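Local coordinates for polyketide synthase (Synechococcus sp., PDB 4GOX), which carries a sulfotransferase domain of the olefin synthase, which probably transfers the sulfuryl group of PAPS to an intermediate of hydrocarbon biosynthesis, at residues A[37-42]-A[262-267]; A[41-46]-A[240-245]; A[59-64]-A[68-73]. All coordinates share one frame; numbering follows the deposited sequence.

Contacts 1 and 2 share helix 37-45 as one partner and lie about 9 Å apart between centres; both are buried, and both reach the bound adenosine-3'-5'-diphosphate. They are joined directly, since Tyr-243 of contact 2 stacks on Phe-264 of contact 1, and Val-42 serves both. Their chemistry differs: contact 1 pairs apolar packing with phosphate binding at the start of the helix, whereas contact 2 is proline packing farther along it, with one hydrogen bond to the adenine. Contact 3 is separate, about 25 and 29 Å from them between centres. Only partly buried, it folds a loop onto the short helix that follows, Phe-61 meeting Glu-70 and Leu-71, while a backbone bond closes the helix's first turn.

Contact 1 (A[37-42]-A[262-267]); sequences STLLRV and PNFLQH. With A3P (adenosine-3'-5'-diphosphate), chain B.
Thr-38 and Phe-264 mark the closest backbone approach, 7.3 Å between CA atoms, where residues 37-42 of helix 37-45 face the 3-10 segment 264-266; with no hydrogen bond between them, the Phe-264 ring bridges the gap. Its CG, anti to the backbone N (chi1 -176°), extends it toward the helix, where Phe-264 CE1 touches the backbone itself, 3.5 Å from Leu-39 CA. Thr-38 CG2 sits over one ring face, 4.1 Å from Phe-264 CG, while Leu-39 CD1 lies at the edge in the ring plane. Val-42 CG1 approaches Phe-264 CZ at 3.7 Å. With an alanine in place of Phe-264, a gap is likely to open between Thr-38, Leu-39 and Val-42, leaving the Tyr-243 ring without its stacking partner. Ser-37 N and OG donate to O4P of the nucleotide, and Thr-38 N and OG1 to O6P at 2.9 and 2.8 Å. Asn-263 ND2 adds a weak bond to O2P of the 3'-phosphate (3.4 Å). Leu-39 CD1 reaches adenine N6 at 3.5 Å, and one face of the His-267 ring lies against adenine C5. Polar groups at the helix start, as in a P-loop-like site, thus hold the 5'-phosphate, while apolar groups and the His-267 imidazole pack on the base.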
loop_
_atom_site.group_PDB
_atom_site.type_symbol
_atom_site.label_atom_id
_atom_site.label_comp_id
_atom_site.label_asym_id
_atom_site.label_seq_id
_atom_site.Cartn_x
_atom_site.Cartn_y
_atom_site.Cartn_z
ATOM N N SER A 37 2.697 -3.095 -5.744
ATOM C CA SER A 37 2.429 -1.971 -4.843
ATOM C C SER A 37 3.662 -1.070 -4.638
ATOM O O SER A 37 3.492 0.148 -4.596
ATOM C CB SER A 37 1.840 -2.451 -3.521
ATOM O OG SER A 37 2.750 -3.305 -2.844
ATOM N N THR A 38 4.878 -1.644 -4.596
ATOM C CA THR A 38 6.125 -0.820 -4.459
ATOM C C THR A 38 6.319 0.015 -5.725
ATOM O O THR A 38 6.596 1.198 -5.614
ATOM C CB THR A 38 7.367 -1.690 -4.114
ATOM O OG1 THR A 38 7.015 -2.491 -2.982
ATOM C CG2 THR A 38 8.622 -0.854 -3.771
ATOM N N LEU A 39 6.111 -0.592 -6.919
ATOM C CA LEU A 39 6.189 0.095 -8.214
ATOM C C LEU A 39 5.173 1.244 -8.240
ATOM O O LEU A 39 5.551 2.371 -8.539
ATOM C CB LEU A 39 5.925 -0.870 -9.390
ATOM C CG LEU A 39 5.837 -0.226 -10.792
ATOM C CD1 LEU A 39 7.185 0.185 -11.298
ATOM C CD2 LEU A 39 5.137 -1.142 -11.768
ATOM N N LEU A 40 3.911 0.971 -7.897
ATOM C CA LEU A 40 2.920 2.047 -7.899
ATOM C C LEU A 40 3.290 3.186 -6.908
ATOM O O LEU A 40 3.182 4.351 -7.268
ATOM C CB LEU A 40 1.510 1.527 -7.583
ATOM C CG LEU A 40 0.415 2.620 -7.634
ATOM C CD1 LEU A 40 0.466 3.387 -8.992
ATOM C CD2 LEU A 40 -0.970 2.014 -7.412
ATOM N N ARG A 41 3.675 2.847 -5.672
ATOM C CA ARG A 41 4.010 3.894 -4.723
ATOM C C ARG A 41 5.257 4.667 -5.106
ATOM O O ARG A 41 5.306 5.857 -4.830
ATOM C CB ARG A 41 3.961 3.439 -3.252
ATOM C CG ARG A 41 5.232 2.877 -2.688
ATOM C CD ARG A 41 6.114 3.942 -2.056
ATOM N NE ARG A 41 7.402 3.334 -1.773
ATOM C CZ ARG A 41 8.551 3.980 -1.668
ATOM N NH1 ARG A 41 9.668 3.314 -1.442
ATOM N NH2 ARG A 41 8.590 5.298 -1.791
ATOM N N VAL A 42 6.235 4.010 -5.768
ATOM C CA VAL A 42 7.453 4.674 -6.231
ATOM C C VAL A 42 7.128 5.575 -7.441
ATOM O O VAL A 42 7.709 6.657 -7.562
ATOM C CB VAL A 42 8.641 3.705 -6.482
ATOM C CG1 VAL A 42 9.797 4.412 -7.195
ATOM C CG2 VAL A 42 9.135 3.103 -5.166
ATOM N N PRO A 262 11.774 -6.429 -2.266
ATOM C CA PRO A 262 13.258 -6.487 -2.192
ATOM C C PRO A 262 13.959 -6.506 -3.557
ATOM O O PRO A 262 15.101 -6.072 -3.663
ATOM C CB PRO A 262 13.528 -7.752 -1.378
ATOM C CG PRO A 262 12.327 -8.605 -1.587
ATOM C CD PRO A 262 11.155 -7.677 -1.764
ATOM N N ASN A 263 13.252 -6.970 -4.607
ATOM C CA ASN A 263 13.777 -7.052 -5.974
ATOM C C ASN A 263 13.481 -5.780 -6.800
ATOM O O ASN A 263 13.765 -5.778 -7.994
ATOM C CB ASN A 263 13.164 -8.281 -6.695
ATOM C CG ASN A 263 13.188 -9.592 -5.934
ATOM O OD1 ASN A 263 14.138 -9.916 -5.208
ATOM N ND2 ASN A 263 12.152 -10.402 -6.135
ATOM N N PHE A 264 12.884 -4.725 -6.196
ATOM C CA PHE A 264 12.487 -3.520 -6.931
ATOM C C PHE A 264 13.555 -2.867 -7.793
ATOM O O PHE A 264 13.275 -2.537 -8.947
ATOM C CB PHE A 264 11.744 -2.495 -6.055
ATOM C CG PHE A 264 11.247 -1.284 -6.833
ATOM C CD1 PHE A 264 10.128 -1.374 -7.652
ATOM C CD2 PHE A 264 11.887 -0.057 -6.724
ATOM C CE1 PHE A 264 9.689 -0.268 -8.382
ATOM C CE2 PHE A 264 11.415 1.059 -7.422
ATOM C CZ PHE A 264 10.335 0.940 -8.261
ATOM N N LEU A 265 14.774 -2.709 -7.252
ATOM C CA LEU A 265 15.891 -2.100 -7.961
ATOM C C LEU A 265 16.573 -3.042 -8.968
ATOM O O LEU A 265 17.514 -2.630 -9.642
ATOM C CB LEU A 265 16.895 -1.419 -6.995
ATOM C CG LEU A 265 16.277 -0.467 -5.932
ATOM C CD1 LEU A 265 17.290 -0.112 -4.860
ATOM C CD2 LEU A 265 15.721 0.809 -6.560
ATOM N N GLN A 266 16.050 -4.275 -9.132
ATOM C CA GLN A 266 16.581 -5.207 -10.131
ATOM C C GLN A 266 16.014 -4.911 -11.540
ATOM O O GLN A 266 16.427 -5.545 -12.512
ATOM C CB GLN A 266 16.367 -6.683 -9.711
ATOM C CG GLN A 266 17.377 -7.193 -8.669
ATOM C CD GLN A 266 18.775 -7.410 -9.234
ATOM O OE1 GLN A 266 19.566 -6.473 -9.406
ATOM N NE2 GLN A 266 19.124 -8.662 -9.512
ATOM N N HIS A 267 15.106 -3.919 -11.656
ATOM C CA HIS A 267 14.506 -3.536 -12.937
ATOM C C HIS A 267 14.998 -2.190 -13.405
ATOM O O HIS A 267 15.397 -1.355 -12.598
ATOM C CB HIS A 267 12.976 -3.538 -12.872
ATOM C CG HIS A 267 12.426 -4.705 -12.134
ATOM N ND1 HIS A 267 12.284 -5.935 -12.739
ATOM C CD2 HIS A 267 12.036 -4.798 -10.844
ATOM C CE1 HIS A 267 11.799 -6.735 -11.807
ATOM N NE2 HIS A 267 11.626 -6.092 -10.652
HETATM P P1 A3P B . 8.429 -10.315 -8.524
HETATM O O1P A3P B . 8.311 -11.513 -7.613
HETATM O O2P A3P B . 9.729 -9.570 -8.306
HETATM O O3P A3P B . 8.017 -10.547 -9.952
HETATM P P2 A3P B . 4.843 -5.648 -4.270
HETATM O O4P A3P B . 3.387 -5.356 -4.041
HETATM O O5P A3P B . 5.470 -6.676 -3.378
HETATM O O6P A3P B . 5.662 -4.391 -4.451
HETATM O "O5'" A3P B . 4.920 -6.331 -5.719
HETATM C "C5'" A3P B . 6.122 -6.984 -6.163
HETATM C "C4'" A3P B . 6.012 -7.257 -7.659
HETATM O "O4'" A3P B . 5.858 -6.061 -8.412
HETATM C "C3'" A3P B . 7.237 -7.906 -8.274
HETATM O "O3'" A3P B . 7.268 -9.305 -8.010
HETATM C "C2'" A3P B . 7.103 -7.564 -9.742
HETATM O "O2'" A3P B . 6.384 -8.563 -10.470
HETATM C "C1'" A3P B . 6.303 -6.271 -9.755
HETATM N N9 A3P B . 7.235 -5.195 -10.164
HETATM C C8 A3P B . 8.230 -4.676 -9.390
HETATM N N7 A3P B . 8.932 -3.742 -10.070
HETATM C C5 A3P B . 8.386 -3.664 -11.298
HETATM C C6 A3P B . 8.676 -2.899 -12.526
HETATM N N6 A3P B . 9.679 -2.003 -12.510
HETATM N N1 A3P B . 7.884 -3.096 -13.610
HETATM C C2 A3P B . 6.853 -3.979 -13.602
HETATM N N3 A3P B . 6.556 -4.744 -12.526
HETATM C C4 A3P B . 7.268 -4.626 -11.367
#

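Contact 2 (A[41-46]-A[240-245]); sequences RVMLAG and LNPYSG. With A3P (adenosine-3'-5'-diphosphate), chain B.
Val-42 and Met-43 meet Pro-242 in the first shell, where the CA atoms of Met-43 and Pro-242 come within 4.8 Å. Val-42 turns its CG1 methyl onto the turn, 3.7 Å from Pro-242 CB and 3.3 Å from Pro-242 O, the two side chains crossing at about a right angle. Met-43 runs beside the proline, pointing the same way, its CG 4.2 Å from Pro-242 CG. No hydrogen bond links the segments; this layer is van der Waals packing, mostly apolar, on a rigid ring.

One residue on, Tyr-243 reaches the nucleotide. Its CB leaves the backbone away from the helix, yet with CG anti to the carbonyl carbon (chi1 -60°) the ring leads back to the adenine. There N6 of the nucleotide donates to Tyr-243 OH at 2.7 Å with an N-H...O angle of 152°, lying at the edge of the ring and in its plane. The hydroxyl is also hydrogen-bonded to Phe-264 O, and the ring stacks on Phe-264, which together restrict the ring's rotation and hold its oxygen at the adenine.

Farther out, a type I beta turn from Asn-241 to Ser-244 sets Pro-242 and Tyr-243 at its centre. Asn-241 O accepts twice, from Ser-244 N at 3.2 Å and from Ser-244 OG at 2.9 Å. Just past the turn, Arg-247 NH1 is hydrogen-bonded to Val-42 O, a second tie between this loop and the helix. The arrangement is that of a nucleotide pocket in a P-loop-type sulfotransferase fold, where a later loop packs on the helix following the phosphate-binding loop and contacts the adenine edge.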
loop_
_atom_site.group_PDB
_atom_site.type_symbol
_atom_site.label_atom_id
_atom_site.label_comp_id
_atom_site.label_asym_id
_atom_site.label_seq_id
_atom_site.Cartn_x
_atom_site.Cartn_y
_atom_site.Cartn_z
ATOM N N ARG A 41 3.675 2.847 -5.672
ATOM C CA ARG A 41 4.010 3.894 -4.723
ATOM C C ARG A 41 5.257 4.667 -5.106
ATOM O O ARG A 41 5.306 5.857 -4.830
ATOM C CB ARG A 41 3.961 3.439 -3.252
ATOM C CG ARG A 41 5.232 2.877 -2.688
ATOM C CD ARG A 41 6.114 3.942 -2.056
ATOM N NE ARG A 41 7.402 3.334 -1.773
ATOM C CZ ARG A 41 8.551 3.980 -1.668
ATOM N NH1 ARG A 41 9.668 3.314 -1.442
ATOM N NH2 ARG A 41 8.590 5.298 -1.791
ATOM N N VAL A 42 6.235 4.010 -5.768
ATOM C CA VAL A 42 7.453 4.674 -6.231
ATOM C C VAL A 42 7.128 5.575 -7.441
ATOM O O VAL A 42 7.709 6.657 -7.562
ATOM C CB VAL A 42 8.641 3.705 -6.482
ATOM C CG1 VAL A 42 9.797 4.412 -7.195
ATOM C CG2 VAL A 42 9.135 3.103 -5.166
ATOM N N MET A 43 6.179 5.145 -8.303
ATOM C CA MET A 43 5.721 5.947 -9.442
ATOM C C MET A 43 5.091 7.225 -8.843
ATOM O O MET A 43 5.494 8.320 -9.219
ATOM C CB MET A 43 4.666 5.192 -10.272
ATOM C CG MET A 43 5.206 4.131 -11.221
ATOM S SD MET A 43 3.825 3.028 -11.677
ATOM C CE MET A 43 4.350 2.418 -13.119
ATOM N N LEU A 44 4.162 7.073 -7.861
ATOM C CA LEU A 44 3.470 8.187 -7.201
ATOM C C LEU A 44 4.380 9.189 -6.458
ATOM O O LEU A 44 4.051 10.375 -6.431
ATOM C CB LEU A 44 2.285 7.727 -6.314
ATOM C CG LEU A 44 1.140 6.946 -7.002
ATOM C CD1 LEU A 44 0.055 6.640 -6.022
ATOM C CD2 LEU A 44 0.534 7.700 -8.222
ATOM N N ALA A 45 5.527 8.723 -5.904
ATOM C CA ALA A 45 6.516 9.545 -5.179
ATOM C C ALA A 45 7.177 10.609 -6.044
ATOM O O ALA A 45 7.671 11.612 -5.513
ATOM C CB ALA A 45 7.593 8.661 -4.563
ATOM N N GLY A 46 7.197 10.380 -7.359
ATOM C CA GLY A 46 7.764 11.323 -8.316
ATOM C C GLY A 46 6.891 12.542 -8.522
ATOM O O GLY A 46 7.378 13.553 -9.011
ATOM N N LEU A 240 6.117 8.349 -14.665
ATOM C CA LEU A 240 6.561 7.311 -15.593
ATOM C C LEU A 240 8.030 6.932 -15.442
ATOM O O LEU A 240 8.505 6.041 -16.158
ATOM C CB LEU A 240 6.250 7.723 -17.053
ATOM C CG LEU A 240 4.771 7.989 -17.399
ATOM C CD1 LEU A 240 4.632 8.480 -18.813
ATOM C CD2 LEU A 240 3.909 6.736 -17.209
ATOM N N ASN A 241 8.755 7.590 -14.520
ATOM C CA ASN A 241 10.183 7.330 -14.348
ATOM C C ASN A 241 10.520 6.960 -12.906
ATOM O O ASN A 241 11.237 7.717 -12.244
ATOM C CB ASN A 241 10.993 8.531 -14.848
ATOM C CG ASN A 241 10.695 8.880 -16.287
ATOM O OD1 ASN A 241 11.235 8.276 -17.221
ATOM N ND2 ASN A 241 9.775 9.822 -16.493
ATOM N N PRO A 242 10.024 5.793 -12.409
ATOM C CA PRO A 242 10.261 5.421 -11.004
ATOM C C PRO A 242 11.710 5.198 -10.632
ATOM O O PRO A 242 12.052 5.318 -9.456
ATOM C CB PRO A 242 9.440 4.128 -10.830
ATOM C CG PRO A 242 9.220 3.603 -12.158
ATOM C CD PRO A 242 9.156 4.789 -13.073
ATOM N N TYR A 243 12.558 4.879 -11.626
ATOM C CA TYR A 243 13.977 4.643 -11.393
ATOM C C TYR A 243 14.868 5.894 -11.450
ATOM O O TYR A 243 16.085 5.769 -11.333
ATOM C CB TYR A 243 14.489 3.453 -12.230
ATOM C CG TYR A 243 13.756 2.175 -11.879
ATOM C CD1 TYR A 243 13.946 1.555 -10.647
ATOM C CD2 TYR A 243 12.826 1.618 -12.751
ATOM C CE1 TYR A 243 13.242 0.403 -10.298
ATOM C CE2 TYR A 243 12.096 0.475 -12.403
ATOM C CZ TYR A 243 12.321 -0.137 -11.180
ATOM O OH TYR A 243 11.645 -1.279 -10.828
ATOM N N SER A 244 14.267 7.100 -11.552
ATOM C CA SER A 244 15.020 8.367 -11.577
ATOM C C SER A 244 14.823 9.210 -10.297
ATOM O O SER A 244 13.733 9.214 -9.721
ATOM C CB SER A 244 14.689 9.175 -12.829
ATOM O OG SER A 244 13.362 9.671 -12.795
ATOM N N GLY A 245 15.890 9.882 -9.857
ATOM C CA GLY A 245 15.906 10.724 -8.658
ATOM C C GLY A 245 15.707 9.969 -7.354
ATOM O O GLY A 245 15.713 8.732 -7.344
HETATM P P1 A3P B . 8.429 -10.315 -8.524
HETATM O O1P A3P B . 8.311 -11.513 -7.613
HETATM O O2P A3P B . 9.729 -9.570 -8.306
HETATM O O3P A3P B . 8.017 -10.547 -9.952
HETATM P P2 A3P B . 4.843 -5.648 -4.270
HETATM O O4P A3P B . 3.387 -5.356 -4.041
HETATM O O5P A3P B . 5.470 -6.676 -3.378
HETATM O O6P A3P B . 5.662 -4.391 -4.451
HETATM O "O5'" A3P B . 4.920 -6.331 -5.719
HETATM C "C5'" A3P B . 6.122 -6.984 -6.163
HETATM C "C4'" A3P B . 6.012 -7.257 -7.659
HETATM O "O4'" A3P B . 5.858 -6.061 -8.412
HETATM C "C3'" A3P B . 7.237 -7.906 -8.274
HETATM O "O3'" A3P B . 7.268 -9.305 -8.010
HETATM C "C2'" A3P B . 7.103 -7.564 -9.742
HETATM O "O2'" A3P B . 6.384 -8.563 -10.470
HETATM C "C1'" A3P B . 6.303 -6.271 -9.755
HETATM N N9 A3P B . 7.235 -5.195 -10.164
HETATM C C8 A3P B . 8.230 -4.676 -9.390
HETATM N N7 A3P B . 8.932 -3.742 -10.070
HETATM C C5 A3P B . 8.386 -3.664 -11.298
HETATM C C6 A3P B . 8.676 -2.899 -12.526
HETATM N N6 A3P B . 9.679 -2.003 -12.510
HETATM N N1 A3P B . 7.884 -3.096 -13.610
HETATM C C2 A3P B . 6.853 -3.979 -13.602
HETATM N N3 A3P B . 6.556 -4.744 -12.526
HETATM C C4 A3P B . 7.268 -4.626 -11.367
#

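Contact 3 (A[59-64]-A[68-73]); sequences LPFETM and HQELGL
Met-64 O accepts the backbone hydrogen bond from His-68 N at 2.9 Å, with an N-H...O angle of 155°. This i to i+4 bond belongs to the first turn of helix 64-71, and Thr-63 precedes that helix as its N-cap. The same oxygen has His-68 CB beside it at 3.4 Å.

The side-chain part of the contact centres on Phe-61. With CG anti to the carbonyl carbon (chi1 -47°), its ring is carried out toward the helix to meet Glu-70: Phe-61 CE1 is 3.5 Å from Glu-70 CD, which lies at the ring edge, in the ring plane. That position sets the positive rim of the ring against the acid, an attraction that is probably weak at most. Ring and carboxylate planes stand 80° apart. Leu-71 CG approaches Phe-61 CZ obliquely at 4.1 Å. One ring face is covered by Pro-60 CB, 3.8 Å above the plane and over its centre.

At the other end of the helix, Gly-72 leaves helical geometry with positive phi. Helix 109-119 packs on Phe-61 and Met-64 through Ile-109, and helix 92-104 reaches Met-64 and His-68 through Trp-102 and Val-103, so the loop and short helix rest against these two helices.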
loop_
_atom_site.group_PDB
_atom_site.type_symbol
_atom_site.label_atom_id
_atom_site.label_comp_id
_atom_site.label_asym_id
_atom_site.label_seq_id
_atom_site.Cartn_x
_atom_site.Cartn_y
_atom_site.Cartn_z
ATOM N N LEU A 59 -1.647 2.132 10.467
ATOM C CA LEU A 59 -3.062 1.751 10.599
ATOM C C LEU A 59 -3.410 0.575 11.534
ATOM O O LEU A 59 -4.405 0.717 12.244
ATOM C CB LEU A 59 -3.712 1.643 9.214
ATOM C CG LEU A 59 -5.238 1.798 9.115
ATOM C CD1 LEU A 59 -5.671 3.215 9.508
ATOM C CD2 LEU A 59 -5.694 1.549 7.693
ATOM N N PRO A 60 -2.623 -0.549 11.634
ATOM C CA PRO A 60 -3.019 -1.660 12.534
ATOM C C PRO A 60 -2.972 -1.389 14.027
ATOM O O PRO A 60 -3.374 -2.252 14.809
ATOM C CB PRO A 60 -1.973 -2.739 12.231
ATOM C CG PRO A 60 -1.394 -2.394 10.910
ATOM C CD PRO A 60 -1.429 -0.921 10.844
ATOM N N PHE A 61 -2.442 -0.232 14.436
ATOM C CA PHE A 61 -2.185 0.064 15.853
ATOM C C PHE A 61 -2.946 1.252 16.364
ATOM O O PHE A 61 -3.252 2.167 15.614
ATOM C CB PHE A 61 -0.672 0.317 16.022
ATOM C CG PHE A 61 0.159 -0.739 15.321
ATOM C CD1 PHE A 61 0.251 -2.034 15.841
ATOM C CD2 PHE A 61 0.791 -0.462 14.117
ATOM C CE1 PHE A 61 1.008 -3.015 15.186
ATOM C CE2 PHE A 61 1.518 -1.453 13.446
ATOM C CZ PHE A 61 1.624 -2.724 13.991
ATOM N N GLU A 62 -3.237 1.238 17.646
ATOM C CA GLU A 62 -3.950 2.294 18.337
ATOM C C GLU A 62 -2.977 3.455 18.656
ATOM O O GLU A 62 -3.237 4.608 18.294
ATOM C CB GLU A 62 -4.588 1.692 19.615
ATOM C CG GLU A 62 -5.525 2.610 20.352
ATOM C CD GLU A 62 -6.727 3.019 19.540
ATOM O OE1 GLU A 62 -7.690 2.225 19.452
ATOM O OE2 GLU A 62 -6.706 4.145 18.995
ATOM N N THR A 63 -1.855 3.129 19.312
ATOM C CA THR A 63 -0.809 4.063 19.734
ATOM C C THR A 63 0.561 3.533 19.299
ATOM O O THR A 63 0.722 2.326 19.048
ATOM C CB THR A 63 -0.762 4.195 21.279
ATOM O OG1 THR A 63 -0.109 3.043 21.820
ATOM C CG2 THR A 63 -2.138 4.430 21.927
ATOM N N MET A 64 1.578 4.425 19.343
ATOM C CA MET A 64 2.970 4.096 19.029
ATOM C C MET A 64 3.551 3.068 20.009
ATOM O O MET A 64 4.508 2.373 19.678
ATOM C CB MET A 64 3.829 5.375 18.954
ATOM C CG MET A 64 3.453 6.258 17.791
ATOM S SD MET A 64 3.706 5.522 16.159
ATOM C CE MET A 64 5.462 5.332 16.142
ATOM N N HIS A 68 5.091 -0.364 18.819
ATOM C CA HIS A 68 6.387 -0.822 19.292
ATOM C C HIS A 68 6.311 -2.209 19.928
ATOM O O HIS A 68 7.169 -3.031 19.640
ATOM C CB HIS A 68 7.019 0.188 20.236
ATOM C CG HIS A 68 8.397 -0.192 20.664
ATOM N ND1 HIS A 68 9.436 -0.269 19.754
ATOM C CD2 HIS A 68 8.866 -0.501 21.895
ATOM C CE1 HIS A 68 10.502 -0.619 20.459
ATOM N NE2 HIS A 68 10.208 -0.773 21.750
ATOM N N GLN A 69 5.271 -2.493 20.739
ATOM C CA GLN A 69 5.103 -3.818 21.356
ATOM C C GLN A 69 4.990 -4.910 20.295
ATOM O O GLN A 69 5.710 -5.909 20.369
ATOM C CB GLN A 69 3.886 -3.872 22.314
ATOM C CG GLN A 69 4.093 -3.188 23.674
ATOM C CD GLN A 69 5.243 -3.739 24.502
ATOM O OE1 GLN A 69 5.386 -4.956 24.702
ATOM N NE2 GLN A 69 6.085 -2.845 25.016
ATOM N N GLU A 70 4.118 -4.692 19.284
ATOM C CA GLU A 70 3.893 -5.642 18.189
ATOM C C GLU A 70 5.102 -5.771 17.247
ATOM O O GLU A 70 5.521 -6.893 16.945
ATOM C CB GLU A 70 2.621 -5.292 17.392
ATOM C CG GLU A 70 1.306 -5.457 18.155
ATOM C CD GLU A 70 0.054 -5.614 17.296
ATOM O OE1 GLU A 70 0.136 -6.250 16.218
ATOM O OE2 GLU A 70 -1.015 -5.107 17.712
ATOM N N LEU A 71 5.643 -4.630 16.767
ATOM C CA LEU A 71 6.766 -4.625 15.825
ATOM C C LEU A 71 8.091 -4.957 16.485
ATOM O O LEU A 71 8.776 -5.882 16.044
ATOM C CB LEU A 71 6.857 -3.302 15.013
ATOM C CG LEU A 71 5.675 -2.962 14.088
ATOM C CD1 LEU A 71 5.814 -1.574 13.527
ATOM C CD2 LEU A 71 5.567 -3.947 12.939
ATOM N N GLY A 72 8.428 -4.206 17.531
ATOM C CA GLY A 72 9.657 -4.371 18.295
ATOM C C GLY A 72 10.901 -4.186 17.465
ATOM O O GLY A 72 11.111 -3.114 16.890
ATOM N N LEU A 73 11.691 -5.274 17.363
ATOM C CA LEU A 73 12.964 -5.377 16.634
ATOM C C LEU A 73 12.830 -5.241 15.112
ATOM O O LEU A 73 13.673 -4.588 14.483
ATOM C CB LEU A 73 13.710 -6.687 17.004
ATOM C CG LEU A 73 12.967 -8.023 16.791
ATOM C CD1 LEU A 73 13.494 -8.759 15.569
ATOM C CD2 LEU A 73 13.085 -8.908 18.012
#